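Local coordinates for protein OBody AM1L10 (Pyrobaculum aerophilum, PDB 4GN3) that binds hen egg-white lysozyme as an engineered binding protein built on an OB-fold scaffold, and probably inhibits the enzyme, at residues B[29-34]-B[74-80]; B[40-44]-B[68-74]. Residues are numbered along the deposited sequence.

Contact 1: residues B[29-34]-B[74-80]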
loop_
_atom_site.group_PDB
_atom_site.type_symbol
_atom_site.label_atom_id
_atom_site.label_comp_id
_atom_site.label_asym_id
_atom_site.label_seq_id
_atom_site.Cartn_x
_atom_site.Cartn_y
_atom_site.Cartn_z
ATOM N N GLY B 29 2.423 20.607 -6.445
ATOM C CA GLY B 29 1.926 20.209 -7.751
ATOM C C GLY B 29 0.505 19.717 -7.637
ATOM O O GLY B 29 -0.246 20.170 -6.772
ATOM N N TRP B 30 0.133 18.788 -8.512
ATOM C CA TRP B 30 -1.213 18.239 -8.507
ATOM C C TRP B 30 -1.204 16.774 -8.182
ATOM O O TRP B 30 -0.175 16.102 -8.331
ATOM C CB TRP B 30 -1.913 18.498 -9.842
ATOM C CG TRP B 30 -1.265 17.807 -11.015
ATOM C CD1 TRP B 30 -1.542 16.534 -11.515
ATOM C CD2 TRP B 30 -0.215 18.336 -11.884
ATOM N NE1 TRP B 30 -0.754 16.250 -12.596
ATOM C CE2 TRP B 30 0.070 17.286 -12.869
ATOM C CE3 TRP B 30 0.499 19.527 -11.941
ATOM C CZ2 TRP B 30 1.023 17.447 -13.858
ATOM C CZ3 TRP B 30 1.463 19.678 -12.948
ATOM C CH2 TRP B 30 1.714 18.662 -13.882
ATOM N N VAL B 31 -2.353 16.275 -7.737
ATOM C CA VAL B 31 -2.531 14.862 -7.410
ATOM C C VAL B 31 -2.593 14.034 -8.694
ATOM O O VAL B 31 -3.524 14.172 -9.496
ATOM C CB VAL B 31 -3.791 14.648 -6.544
ATOM C CG1 VAL B 31 -4.058 13.164 -6.304
ATOM C CG2 VAL B 31 -3.656 15.389 -5.221
ATOM N N ALA B 32 -1.588 13.187 -8.891
ATOM C CA ALA B 32 -1.530 12.333 -10.074
ATOM C C ALA B 32 -2.387 11.082 -9.882
ATOM O O ALA B 32 -3.079 10.643 -10.802
ATOM C CB ALA B 32 -0.091 11.962 -10.388
ATOM N N SER B 33 -2.336 10.509 -8.683
ATOM C CA SER B 33 -3.165 9.354 -8.342
ATOM C C SER B 33 -3.335 9.209 -6.833
ATOM O O SER B 33 -2.595 9.809 -6.040
ATOM C CB SER B 33 -2.580 8.063 -8.930
ATOM O OG SER B 33 -1.326 7.767 -8.339
ATOM N N LEU B 34 -4.327 8.415 -6.458
ATOM C CA LEU B 34 -4.606 8.097 -5.069
ATOM C C LEU B 34 -4.772 6.588 -4.946
ATOM O O LEU B 34 -5.361 5.948 -5.820
ATOM C CB LEU B 34 -5.886 8.798 -4.604
ATOM C CG LEU B 34 -5.906 10.332 -4.557
ATOM C CD1 LEU B 34 -7.346 10.827 -4.600
ATOM C CD2 LEU B 34 -5.202 10.849 -3.313
ATOM N N LEU B 74 -9.046 14.532 -0.697
ATOM C CA LEU B 74 -8.266 14.580 -1.938
ATOM C C LEU B 74 -8.970 13.976 -3.149
ATOM O O LEU B 74 -9.629 12.942 -3.044
ATOM C CB LEU B 74 -6.919 13.875 -1.731
ATOM C CG LEU B 74 -5.590 14.615 -1.556
ATOM C CD1 LEU B 74 -5.711 16.015 -0.983
ATOM C CD2 LEU B 74 -4.635 13.774 -0.717
ATOM N N SER B 75 -8.815 14.640 -4.293
ATOM C CA SER B 75 -9.204 14.110 -5.600
ATOM C C SER B 75 -8.052 14.284 -6.585
ATOM O O SER B 75 -7.192 15.149 -6.402
ATOM C CB SER B 75 -10.428 14.857 -6.144
ATOM O OG SER B 75 -11.468 14.889 -5.189
ATOM N N ARG B 76 -8.043 13.474 -7.639
ATOM C CA ARG B 76 -7.089 13.662 -8.728
ATOM C C ARG B 76 -7.210 15.084 -9.261
ATOM O O ARG B 76 -8.308 15.641 -9.315
ATOM C CB ARG B 76 -7.340 12.667 -9.858
ATOM C CG ARG B 76 -6.989 11.228 -9.513
ATOM C CD ARG B 76 -7.508 10.275 -10.579
ATOM N NE ARG B 76 -6.625 10.195 -11.745
ATOM C CZ ARG B 76 -5.844 9.151 -12.032
ATOM N NH1 ARG B 76 -5.821 8.086 -11.239
ATOM N NH2 ARG B 76 -5.084 9.169 -13.121
ATOM N N GLU B 77 -6.069 15.660 -9.628
ATOM C CA GLU B 77 -5.975 17.027 -10.158
ATOM C C GLU B 77 -6.034 18.144 -9.108
ATOM O O GLU B 77 -5.796 19.310 -9.445
ATOM C CB GLU B 77 -6.989 17.273 -11.297
ATOM C CG GLU B 77 -6.767 16.414 -12.534
ATOM C CD GLU B 77 -5.402 16.624 -13.170
ATOM O OE1 GLU B 77 -4.798 15.630 -13.609
ATOM O OE2 GLU B 77 -4.932 17.779 -13.241
ATOM N N ASP B 78 -6.339 17.811 -7.852
ATOM C CA ASP B 78 -6.236 18.802 -6.766
ATOM C C ASP B 78 -4.817 19.361 -6.703
ATOM O O ASP B 78 -3.846 18.628 -6.916
ATOM C CB ASP B 78 -6.591 18.195 -5.406
ATOM C CG ASP B 78 -8.083 18.003 -5.210
ATOM O OD1 ASP B 78 -8.874 18.378 -6.099
ATOM O OD2 ASP B 78 -8.467 17.465 -4.154
ATOM N N VAL B 79 -4.704 20.656 -6.416
ATOM C CA VAL B 79 -3.408 21.321 -6.291
ATOM C C VAL B 79 -2.996 21.316 -4.818
ATOM O O VAL B 79 -3.721 21.824 -3.959
ATOM C CB VAL B 79 -3.447 22.751 -6.882
ATOM C CG1 VAL B 79 -2.172 23.522 -6.557
ATOM C CG2 VAL B 79 -3.660 22.688 -8.390
ATOM N N VAL B 80 -1.837 20.719 -4.535
ATOM C CA VAL B 80 -1.407 20.470 -3.155
ATOM C C VAL B 80 0.007 20.970 -2.889
ATOM O O VAL B 80 0.797 21.170 -3.820
ATOM C CB VAL B 80 -1.497 18.962 -2.771
ATOM C CG1 VAL B 80 -2.937 18.479 -2.768
ATOM C CG2 VAL B 80 -0.640 18.099 -3.694
HETATM O O HOH W 1 -4.554 13.433 -11.950
HETATM O O HOH W 2 -6.264 7.855 -8.632
#
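How side chains follow from a strand edge met by a turn is illustrated by residues 29-34 and 74-80. Gly29 and Val80 form an antiparallel hydrogen-bonded pair (Gly29 N to Val80 O 3.1 Å, Val80 N to Gly29 O 2.8 Å), with Trp30 and Val79 the next, non-hydrogen-bonded pair. A type II turn, Ser75 to Asp78, then follows the edge: Val31 N donates to Asp78 O (2.9 Å) and Glu77 N to Val31 O (3.0 Å). Asp78 N to Ser75 O (3.1 Å) closes the turn, Glu77 takes the positive phi (79°) its third position needs, and Asp78, an m rotamer, accepts at OD2 from Ser75 N (2.8 Å). Val31, in t, points toward residues 74-80, its CG2 4.2 Å from Leu74 CG and 4.0 Å from Val80 CG1. Leu34 (m,t) brings CD1 to 3.5 Å from Leu74 O and CD2 to 3.8 Å from Leu74 CB; Leu74, meeting both, is off-rotamer (chi1 -104°, chi2 26°). Trp30, in p, sets CD1 4.0 Å from Glu77 OE1. Arg76 bends at chi3 (81°), its guanidinium face over Ala32 O and Ser33 CA. Main-chain bonds thus fix the register and Val31, Leu34, Leu74 and Val80 pack on the buried side, while on the exposed side charged Arg76 and Glu77 reach Leu34 N and Val31 O, respectively, through waters.

Contact 2: residues B[40-44]-B[68-74]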
loop_
_atom_site.group_PDB
_atom_site.type_symbol
_atom_site.label_atom_id
_atom_site.label_comp_id
_atom_site.label_asym_id
_atom_site.label_seq_id
_atom_site.Cartn_x
_atom_site.Cartn_y
_atom_site.Cartn_z
ATOM N N VAL B 40 -2.480 1.423 4.710
ATOM C CA VAL B 40 -1.620 2.265 3.870
ATOM C C VAL B 40 -2.467 3.023 2.851
ATOM O O VAL B 40 -3.296 2.428 2.157
ATOM C CB VAL B 40 -0.574 1.448 3.075
ATOM C CG1 VAL B 40 0.295 2.373 2.220
ATOM C CG2 VAL B 40 0.309 0.642 4.010
ATOM N N LYS B 41 -2.229 4.329 2.756
ATOM C CA LYS B 41 -2.798 5.154 1.691
ATOM C C LYS B 41 -1.661 5.931 1.027
ATOM O O LYS B 41 -0.702 6.341 1.695
ATOM C CB LYS B 41 -3.865 6.106 2.255
ATOM C CG LYS B 41 -4.991 5.395 2.999
ATOM C CD LYS B 41 -6.017 6.358 3.565
ATOM C CE LYS B 41 -6.842 5.722 4.672
ATOM N NZ LYS B 41 -7.413 4.387 4.329
ATOM N N ILE B 42 -1.768 6.117 -0.286
ATOM C CA ILE B 42 -0.714 6.761 -1.065
ATOM C C ILE B 42 -1.296 7.842 -1.974
ATOM O O ILE B 42 -2.264 7.605 -2.700
ATOM C CB ILE B 42 0.080 5.733 -1.903
ATOM C CG1 ILE B 42 0.781 4.725 -0.969
ATOM C CG2 ILE B 42 1.089 6.439 -2.820
ATOM C CD1 ILE B 42 1.190 3.421 -1.618
ATOM N N VAL B 43 -0.711 9.031 -1.908
ATOM C CA VAL B 43 -1.000 10.075 -2.883
ATOM C C VAL B 43 0.263 10.329 -3.704
ATOM O O VAL B 43 1.348 10.497 -3.153
ATOM C CB VAL B 43 -1.578 11.368 -2.235
ATOM C CG1 VAL B 43 -0.805 11.778 -0.994
ATOM C CG2 VAL B 43 -1.645 12.521 -3.244
ATOM N N LYS B 44 0.123 10.319 -5.024
ATOM C CA LYS B 44 1.241 10.662 -5.897
ATOM C C LYS B 44 1.089 12.094 -6.399
ATOM O O LYS B 44 0.001 12.490 -6.829
ATOM C CB LYS B 44 1.344 9.685 -7.067
ATOM C CG LYS B 44 1.851 8.303 -6.672
ATOM C CD LYS B 44 1.957 7.374 -7.871
ATOM C CE LYS B 44 2.230 5.938 -7.424
ATOM N NZ LYS B 44 2.444 5.032 -8.583
ATOM N N PHE B 68 -4.900 11.941 7.666
ATOM C CA PHE B 68 -5.878 11.033 7.065
ATOM C C PHE B 68 -7.186 11.766 6.730
ATOM O O PHE B 68 -7.850 11.461 5.735
ATOM C CB PHE B 68 -6.153 9.830 7.975
ATOM C CG PHE B 68 -5.073 8.776 7.942
ATOM C CD1 PHE B 68 -4.211 8.608 9.023
ATOM C CD2 PHE B 68 -4.928 7.940 6.838
ATOM C CE1 PHE B 68 -3.219 7.635 8.994
ATOM C CE2 PHE B 68 -3.943 6.959 6.805
ATOM C CZ PHE B 68 -3.082 6.813 7.882
ATOM N N LYS B 69 -7.544 12.741 7.560
ATOM C CA LYS B 69 -8.707 13.584 7.278
ATOM C C LYS B 69 -8.485 14.413 6.007
ATOM O O LYS B 69 -9.381 14.516 5.171
ATOM C CB LYS B 69 -9.047 14.477 8.477
ATOM C CG LYS B 69 -9.592 13.719 9.682
ATOM N N VAL B 70 -7.283 14.968 5.843
ATOM C CA VAL B 70 -6.939 15.673 4.602
ATOM C C VAL B 70 -6.949 14.719 3.402
ATOM O O VAL B 70 -7.466 15.063 2.333
ATOM C CB VAL B 70 -5.578 16.403 4.678
ATOM C CG1 VAL B 70 -5.327 17.163 3.387
ATOM C CG2 VAL B 70 -5.536 17.362 5.857
ATOM N N PHE B 71 -6.393 13.521 3.580
ATOM C CA PHE B 71 -6.380 12.528 2.504
ATOM C C PHE B 71 -7.793 12.236 1.992
ATOM O O PHE B 71 -8.003 12.126 0.783
ATOM C CB PHE B 71 -5.689 11.224 2.929
ATOM C CG PHE B 71 -5.583 10.212 1.816
ATOM C CD1 PHE B 71 -4.445 10.153 1.020
ATOM C CD2 PHE B 71 -6.631 9.338 1.550
ATOM C CE1 PHE B 71 -4.355 9.233 -0.014
ATOM C CE2 PHE B 71 -6.550 8.419 0.517
ATOM C CZ PHE B 71 -5.407 8.369 -0.269
ATOM N N ALA B 72 -8.748 12.115 2.914
ATOM C CA ALA B 72 -10.158 11.868 2.576
ATOM C C ALA B 72 -10.779 12.967 1.694
ATOM O O ALA B 72 -11.742 12.710 0.975
ATOM C CB ALA B 72 -10.983 11.670 3.845
ATOM N N GLU B 73 -10.222 14.175 1.751
ATOM C CA GLU B 73 -10.693 15.301 0.932
ATOM C C GLU B 73 -10.095 15.323 -0.477
ATOM O O GLU B 73 -10.570 16.066 -1.341
ATOM C CB GLU B 73 -10.341 16.631 1.594
ATOM C CG GLU B 73 -10.967 16.898 2.947
ATOM C CD GLU B 73 -10.493 18.225 3.512
ATOM O OE1 GLU B 73 -10.850 19.283 2.942
ATOM O OE2 GLU B 73 -9.747 18.211 4.515
ATOM N N LEU B 74 -9.046 14.532 -0.697
ATOM C CA LEU B 74 -8.266 14.580 -1.938
ATOM C C LEU B 74 -8.970 13.976 -3.149
ATOM O O LEU B 74 -9.629 12.942 -3.044
ATOM C CB LEU B 74 -6.919 13.875 -1.731
ATOM C CG LEU B 74 -5.590 14.615 -1.556
ATOM C CD1 LEU B 74 -5.711 16.015 -0.983
ATOM C CD2 LEU B 74 -4.635 13.774 -0.717
#
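This is a buried helix-on-strand packing contact, in which helix 65-73 lies against strand 40-46 of the barrel through side chains, with no hydrogen bond between the two segments. The axes of strand 40-44 and helix 68-73 approach to 10.2 Å at an angle of 56°, a gap that large side chains must fill. Phe71 does most of this: in its t rotamer it reaches across to the strand, presenting one ring face to Lys41 CB, 3.9 Å from the ring centroid in a CH-pi contact, and its edge to Val43 N and Ile42 O, with CE1 4.1 Å from Val43 CB. The aliphatic part of Lys41 runs on over Phe71 to Phe68, with CE 3.6 Å from Phe68 CD2, while NZ is held by a salt bridge to Asp36 and a hydrogen bond to Gly38 O. Following the helix, Leu74 CD2 touches Val43 CG2 at 4.1 Å. Leu34 and Leu58 on the adjoining strands also pack on Phe71, and Lys44 of strand 40-46 hydrogen-bonds through NZ to the backbone of the bound lysozyme chain. A helix following the third strand and closing one end of the curled sheet is a hallmark of the OB-fold.

The two contacts attach consecutive parts of one chain segment to neighbouring strands: helix 65-73 packs on 40-46, and the loop after it runs along 24-36 into strand 79-88. Contact 2 is nested within the loop closed by contact 1, and they share Leu74. Contact 2 is buried and relies on aromatic and aliphatic packing; contact 1 is only partly buried and combines main-chain hydrogen bonds with waters on its exposed side. Their strands are joined by probable hydrogen bonds at a classic beta bulge, where Ala32 and Ser33 both face Lys44, and Leu34 CD2 reaches Phe71 CE1 at 3.8 Å, making the apolar layer continuous.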